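Local coordinates for protein synaptotagmin-1 (Arabidopsis thaliana, PDB 7AS6) that plays an important role in maintaining plasma membrane integrity under freezing and osmotic stress, its C2A domain probably binding calcium and phospholipid, at residues R21-I35 with K45-W58. Numbering follows the deposited sequence.
With CD (cadmium ion), chain B; EDO (1,2-ethanediol), chain G.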
loop_
_atom_site.group_PDB
_atom_site.type_symbol
_atom_site.label_atom_id
_atom_site.label_comp_id
_atom_site.label_asym_id
_atom_site.label_seq_id
_atom_site.Cartn_x
_atom_site.Cartn_y
_atom_site.Cartn_z
ATOM N N ARG A 21 11.441 6.766 -8.495
ATOM C CA ARG A 21 12.776 7.322 -8.660
ATOM C C ARG A 21 13.796 6.212 -8.813
ATOM O O ARG A 21 13.676 5.149 -8.208
ATOM C CB ARG A 21 13.168 8.172 -7.454
ATOM C CG ARG A 21 12.230 9.300 -7.160
ATOM C CD ARG A 21 12.873 10.297 -6.230
ATOM N NE ARG A 21 14.154 10.773 -6.748
ATOM C CZ ARG A 21 14.287 11.677 -7.714
ATOM N NH1 ARG A 21 15.504 12.047 -8.112
ATOM N NH2 ARG A 21 13.208 12.210 -8.285
ATOM N N LYS A 22 14.838 6.476 -9.592
ATOM C CA LYS A 22 15.967 5.565 -9.590
ATOM C C LYS A 22 16.648 5.601 -8.230
ATOM O O LYS A 22 16.831 6.665 -7.636
ATOM C CB LYS A 22 16.959 5.921 -10.686
ATOM C CG LYS A 22 16.368 5.914 -12.061
ATOM C CD LYS A 22 17.444 5.846 -13.110
ATOM C CE LYS A 22 16.963 6.498 -14.377
ATOM N NZ LYS A 22 16.701 7.937 -14.122
ATOM N N LYS A 23 16.993 4.440 -7.736
ATOM C CA LYS A 23 17.645 4.271 -6.442
ATOM C C LYS A 23 18.914 3.430 -6.538
ATOM O O LYS A 23 19.931 3.785 -5.925
ATOM C CB LYS A 23 16.648 3.641 -5.442
ATOM C CG LYS A 23 17.010 3.802 -3.970
ATOM C CD LYS A 23 17.234 2.445 -3.283
ATOM C CE LYS A 23 18.709 2.032 -3.269
ATOM N NZ LYS A 23 18.981 0.870 -2.352
ATOM N N ASP A 24 18.887 2.336 -7.298
ATOM C CA ASP A 24 20.051 1.487 -7.494
ATOM C C ASP A 24 21.006 2.101 -8.511
ATOM O O ASP A 24 20.606 2.870 -9.394
ATOM C CB ASP A 24 19.634 0.093 -7.979
ATOM C CG ASP A 24 18.864 -0.695 -6.932
ATOM O OD1 ASP A 24 19.047 -0.397 -5.727
ATOM O OD2 ASP A 24 18.079 -1.613 -7.316
ATOM N N LEU A 25 22.284 1.724 -8.390
ATOM C CA LEU A 25 23.296 2.204 -9.329
ATOM C C LEU A 25 23.040 1.683 -10.736
ATOM O O LEU A 25 23.456 2.306 -11.720
ATOM C CB LEU A 25 24.694 1.797 -8.860
ATOM C CG LEU A 25 25.112 2.474 -7.556
ATOM C CD1 LEU A 25 26.369 1.835 -7.007
ATOM C CD2 LEU A 25 25.310 3.969 -7.768
ATOM N N MET A 26 22.383 0.539 -10.854
ATOM C CA MET A 26 21.866 0.129 -12.146
ATOM C C MET A 26 20.581 -0.647 -11.926
ATOM O O MET A 26 20.426 -1.328 -10.910
ATOM C CB MET A 26 22.884 -0.703 -12.919
ATOM C CG MET A 26 23.790 -1.544 -12.059
ATOM S SD MET A 26 25.419 -1.687 -12.838
ATOM C CE MET A 26 24.925 -1.987 -14.543
ATOM N N GLY A 27 19.661 -0.524 -12.874
ATOM C CA GLY A 27 18.389 -1.205 -12.811
ATOM C C GLY A 27 17.254 -0.388 -12.244
ATOM O O GLY A 27 16.114 -0.874 -12.227
ATOM N N GLY A 28 17.514 0.832 -11.786
ATOM C CA GLY A 28 16.435 1.656 -11.272
ATOM C C GLY A 28 16.089 1.328 -9.840
ATOM O O GLY A 28 16.590 1.972 -8.913
ATOM N N ALA A 29 15.232 0.327 -9.643
ATOM C CA ALA A 29 14.834 -0.069 -8.300
ATOM C C ALA A 29 14.227 -1.458 -8.363
ATOM O O ALA A 29 13.936 -1.984 -9.438
ATOM C CB ALA A 29 13.848 0.922 -7.687
ATOM N N ASP A 30 14.074 -2.062 -7.194
ATOM C CA ASP A 30 13.443 -3.370 -7.059
ATOM C C ASP A 30 12.334 -3.208 -6.041
ATOM O O ASP A 30 12.515 -3.533 -4.861
ATOM C CB ASP A 30 14.467 -4.427 -6.637
ATOM C CG ASP A 30 15.695 -4.434 -7.534
ATOM O OD1 ASP A 30 15.617 -4.838 -8.706
ATOM O OD2 ASP A 30 16.778 -4.042 -7.086
ATOM N N PRO A 31 11.175 -2.686 -6.451
ATOM C CA PRO A 31 10.177 -2.272 -5.469
ATOM C C PRO A 31 9.290 -3.396 -4.969
ATOM O O PRO A 31 8.914 -4.320 -5.701
ATOM C CB PRO A 31 9.345 -1.229 -6.226
ATOM C CG PRO A 31 9.525 -1.560 -7.664
ATOM C CD PRO A 31 10.936 -2.051 -7.764
ATOM N N PHE A 32 8.962 -3.282 -3.685
ATOM C CA PHE A 32 7.844 -3.972 -3.065
ATOM C C PHE A 32 7.105 -2.981 -2.161
ATOM O O PHE A 32 7.626 -1.911 -1.834
ATOM C CB PHE A 32 8.332 -5.197 -2.290
ATOM C CG PHE A 32 9.224 -4.880 -1.123
ATOM C CD1 PHE A 32 10.589 -4.653 -1.306
ATOM C CD2 PHE A 32 8.709 -4.858 0.165
ATOM C CE1 PHE A 32 11.408 -4.392 -0.222
ATOM C CE2 PHE A 32 9.515 -4.590 1.244
ATOM C CZ PHE A 32 10.871 -4.371 1.058
ATOM N N VAL A 33 5.874 -3.322 -1.764
ATOM C CA VAL A 33 5.053 -2.436 -0.936
ATOM C C VAL A 33 4.749 -3.109 0.401
ATOM O O VAL A 33 4.372 -4.284 0.435
ATOM C CB VAL A 33 3.742 -2.050 -1.661
ATOM C CG1 VAL A 33 2.949 -1.023 -0.861
ATOM C CG2 VAL A 33 4.049 -1.515 -3.056
ATOM N N LYS A 34 4.905 -2.367 1.503
ATOM C CA LYS A 34 4.380 -2.793 2.801
ATOM C C LYS A 34 3.057 -2.077 3.078
ATOM O O LYS A 34 2.913 -0.878 2.809
ATOM C CB LYS A 34 5.377 -2.526 3.946
ATOM C CG LYS A 34 6.635 -3.402 3.894
ATOM C CD LYS A 34 7.510 -3.236 5.153
ATOM C CE LYS A 34 8.831 -4.023 5.041
ATOM N NZ LYS A 34 9.793 -3.770 6.169
ATOM N N ILE A 35 2.076 -2.816 3.587
ATOM C CA ILE A 35 0.757 -2.251 3.889
ATOM C C ILE A 35 0.459 -2.541 5.345
ATOM O O ILE A 35 0.546 -3.696 5.785
ATOM C CB ILE A 35 -0.360 -2.812 2.995
ATOM C CG1 ILE A 35 -0.078 -2.585 1.512
ATOM C CG2 ILE A 35 -1.707 -2.186 3.376
ATOM C CD1 ILE A 35 0.615 -3.764 0.841
ATOM N N LYS A 45 1.645 -6.461 5.926
ATOM C CA LYS A 45 1.687 -7.332 4.762
ATOM C C LYS A 45 2.612 -6.728 3.724
ATOM O O LYS A 45 2.873 -5.523 3.729
ATOM C CB LYS A 45 0.298 -7.490 4.138
ATOM C CG LYS A 45 -0.856 -7.501 5.110
ATOM C CD LYS A 45 -1.019 -8.864 5.734
ATOM C CE LYS A 45 -2.453 -9.088 6.190
ATOM N NZ LYS A 45 -2.789 -10.524 6.001
ATOM N N LYS A 46 3.063 -7.551 2.783
ATOM C CA LYS A 46 3.835 -6.969 1.703
ATOM C C LYS A 46 3.556 -7.665 0.382
ATOM O O LYS A 46 3.175 -8.838 0.333
ATOM C CB LYS A 46 5.350 -6.971 2.027
ATOM C CG LYS A 46 6.002 -8.320 2.200
ATOM C CD LYS A 46 7.524 -8.112 2.511
ATOM C CE LYS A 46 8.349 -9.405 2.363
ATOM N NZ LYS A 46 9.843 -9.164 2.447
ATOM N N THR A 47 3.736 -6.906 -0.693
ATOM C CA THR A 47 3.710 -7.462 -2.034
ATOM C C THR A 47 5.025 -8.155 -2.361
ATOM O O THR A 47 6.016 -8.073 -1.623
ATOM C CB THR A 47 3.484 -6.384 -3.090
ATOM O OG1 THR A 47 4.703 -5.651 -3.251
ATOM C CG2 THR A 47 2.312 -5.439 -2.696
ATOM N N THR A 48 5.041 -8.797 -3.523
ATOM C CA THR A 48 6.268 -9.357 -4.034
ATOM C C THR A 48 7.213 -8.244 -4.465
ATOM O O THR A 48 6.818 -7.084 -4.641
ATOM C CB THR A 48 5.999 -10.285 -5.214
ATOM O OG1 THR A 48 5.296 -9.560 -6.239
ATOM C CG2 THR A 48 5.168 -11.463 -4.767
ATOM N N VAL A 49 8.490 -8.609 -4.581
ATOM C CA VAL A 49 9.526 -7.732 -5.116
ATOM C C VAL A 49 9.456 -7.782 -6.630
ATOM O O VAL A 49 9.472 -8.869 -7.212
ATOM C CB VAL A 49 10.917 -8.191 -4.639
ATOM C CG1 VAL A 49 12.023 -7.431 -5.396
ATOM C CG2 VAL A 49 11.085 -8.014 -3.124
ATOM N N LYS A 50 9.402 -6.622 -7.282
ATOM C CA LYS A 50 9.531 -6.562 -8.739
ATOM C C LYS A 50 10.933 -6.066 -9.101
ATOM O O LYS A 50 11.276 -4.923 -8.809
ATOM C CB LYS A 50 8.487 -5.634 -9.357
ATOM C CG LYS A 50 7.046 -6.024 -9.097
ATOM C CD LYS A 50 6.659 -7.311 -9.807
ATOM C CE LYS A 50 5.176 -7.577 -9.492
ATOM N NZ LYS A 50 4.737 -8.788 -10.225
ATOM N N HIS A 51 11.702 -6.896 -9.791
ATOM C CA HIS A 51 13.099 -6.610 -10.051
ATOM C C HIS A 51 13.244 -5.618 -11.183
ATOM O O HIS A 51 12.607 -5.765 -12.239
ATOM C CB HIS A 51 13.836 -7.893 -10.408
ATOM C CG HIS A 51 13.813 -8.906 -9.321
ATOM N ND1 HIS A 51 14.679 -8.859 -8.252
ATOM C CD2 HIS A 51 12.994 -9.957 -9.099
ATOM C CE1 HIS A 51 14.426 -9.866 -7.440
ATOM N NE2 HIS A 51 13.399 -10.537 -7.927
ATOM N N LYS A 52 14.093 -4.623 -10.954
ATOM C CA LYS A 52 14.540 -3.689 -11.974
ATOM C C LYS A 52 13.353 -3.095 -12.741
ATOM O O LYS A 52 13.208 -3.249 -13.951
ATOM C CB LYS A 52 15.539 -4.386 -12.887
ATOM C CG LYS A 52 16.865 -4.713 -12.132
ATOM C CD LYS A 52 17.733 -5.643 -12.945
ATOM C CE LYS A 52 19.010 -5.985 -12.208
ATOM N NZ LYS A 52 19.599 -4.781 -11.583
ATOM N N ASN A 53 12.519 -2.363 -12.007
ATOM C CA ASN A 53 11.238 -1.886 -12.532
ATOM C C ASN A 53 10.864 -0.607 -11.793
ATOM O O ASN A 53 10.553 -0.654 -10.602
ATOM C CB ASN A 53 10.169 -2.965 -12.342
ATOM C CG ASN A 53 8.989 -2.810 -13.291
ATOM O OD1 ASN A 53 8.698 -1.709 -13.755
ATOM N ND2 ASN A 53 8.294 -3.921 -13.575
ATOM N N LEU A 54 10.878 0.528 -12.479
ATOM C CA LEU A 54 10.380 1.759 -11.884
ATOM C C LEU A 54 8.892 1.964 -12.122
ATOM O O LEU A 54 8.319 2.916 -11.580
ATOM C CB LEU A 54 11.142 2.963 -12.436
ATOM C CG LEU A 54 12.660 2.929 -12.262
ATOM C CD1 LEU A 54 13.255 4.162 -12.905
ATOM C CD2 LEU A 54 13.055 2.843 -10.798
ATOM N N ASN A 55 8.253 1.097 -12.911
ATOM C CA ASN A 55 6.802 1.115 -13.110
ATOM C C ASN A 55 6.212 -0.260 -12.808
ATOM O O ASN A 55 5.582 -0.892 -13.661
ATOM C CB ASN A 55 6.472 1.556 -14.531
ATOM C CG ASN A 55 7.004 2.936 -14.827
ATOM O OD1 ASN A 55 6.426 3.944 -14.414
ATOM N ND2 ASN A 55 8.142 2.991 -15.499
ATOM N N PRO A 56 6.405 -0.755 -11.591
ATOM C CA PRO A 56 5.948 -2.107 -11.269
ATOM C C PRO A 56 4.439 -2.237 -11.389
ATOM O O PRO A 56 3.684 -1.319 -11.065
ATOM C CB PRO A 56 6.396 -2.283 -9.821
ATOM C CG PRO A 56 6.390 -0.888 -9.297
ATOM C CD PRO A 56 6.870 -0.032 -10.399
ATOM N N GLU A 57 4.016 -3.410 -11.841
ATOM C CA GLU A 57 2.620 -3.822 -11.880
ATOM C C GLU A 57 2.467 -5.060 -11.005
ATOM O O GLU A 57 3.032 -6.110 -11.325
ATOM C CB GLU A 57 2.220 -4.122 -13.315
ATOM C CG GLU A 57 0.777 -4.426 -13.468
ATOM C CD GLU A 57 0.065 -3.325 -14.202
ATOM O OE1 GLU A 57 0.763 -2.462 -14.790
ATOM O OE2 GLU A 57 -1.183 -3.324 -14.191
ATOM N N TRP A 58 1.729 -4.939 -9.898
ATOM C CA TRP A 58 1.525 -6.032 -8.948
ATOM C C TRP A 58 0.151 -6.681 -9.084
ATOM O O TRP A 58 0.054 -7.888 -9.309
ATOM C CB TRP A 58 1.663 -5.539 -7.506
ATOM C CG TRP A 58 3.033 -5.194 -7.071
ATOM C CD1 TRP A 58 3.995 -6.060 -6.655
ATOM C CD2 TRP A 58 3.581 -3.885 -6.938
ATOM N NE1 TRP A 58 5.120 -5.374 -6.295
ATOM C CE2 TRP A 58 4.894 -4.033 -6.461
ATOM C CE3 TRP A 58 3.096 -2.601 -7.185
ATOM C CZ2 TRP A 58 5.731 -2.951 -6.235
ATOM C CZ3 TRP A 58 3.923 -1.527 -6.957
ATOM C CH2 TRP A 58 5.225 -1.707 -6.467
HETATM CD CD CD B . 17.445 -2.580 -5.254
HETATM C C1 EDO G . 6.310 -7.762 -13.439
HETATM O O1 EDO G . 5.006 -8.177 -12.968
HETATM C C2 EDO G . 6.199 -6.553 -14.365
HETATM O O2 EDO G . 5.631 -5.452 -13.640
HETATM O O HOH W 1 17.734 -2.877 -9.607
#
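Ile35 and Lys45 form an antiparallel hydrogen-bonded pair, and Thr47 N continues the ladder by donating to Val33 O at 2.9 Å. Beyond it the pairing turns irregular: Val33 N is taken by the side-chain oxygen Thr47 OG1 (3.0 Å), which chi1 of 75° sets between its own backbone N and carbonyl carbon. That hydroxyl in turn donates to Thr48 O, which also accepts a hydrogen bond from Trp58 NE1, from the opposite face of its plane. Lys50 N then donates almost straight to Pro31 O (2.8 Å, 174°), and Asn53 N to Ala29 O.

Apolar contacts back this ladder. Val33 CG2 lies over one face of the Trp58 indole, 3.9 Å from the centroid of its six-membered ring, in a CH-pi contact; Pro56 CB lies toward the rim of the opposite face, while Pro56 CG meets Pro31 CG at 3.6 Å. Leu54 CD2 packs against Ala29 N and CB.

At the metal end, Asp30 divides its carboxylate: OD2 binds cadmium at 2.4 Å, and OD1 accepts Lys52 N on its anti side (2.7 Å), though 26° out of the carboxylate plane, which should restrain the group's rotation. Asp24 chelates the same ion through both oxygens, and the carboxylates of Asp80 and Glu82 and the carbonyl O of Trp81 complete the site, consistent with the calcium-binding end of a C2 beta-sandwich.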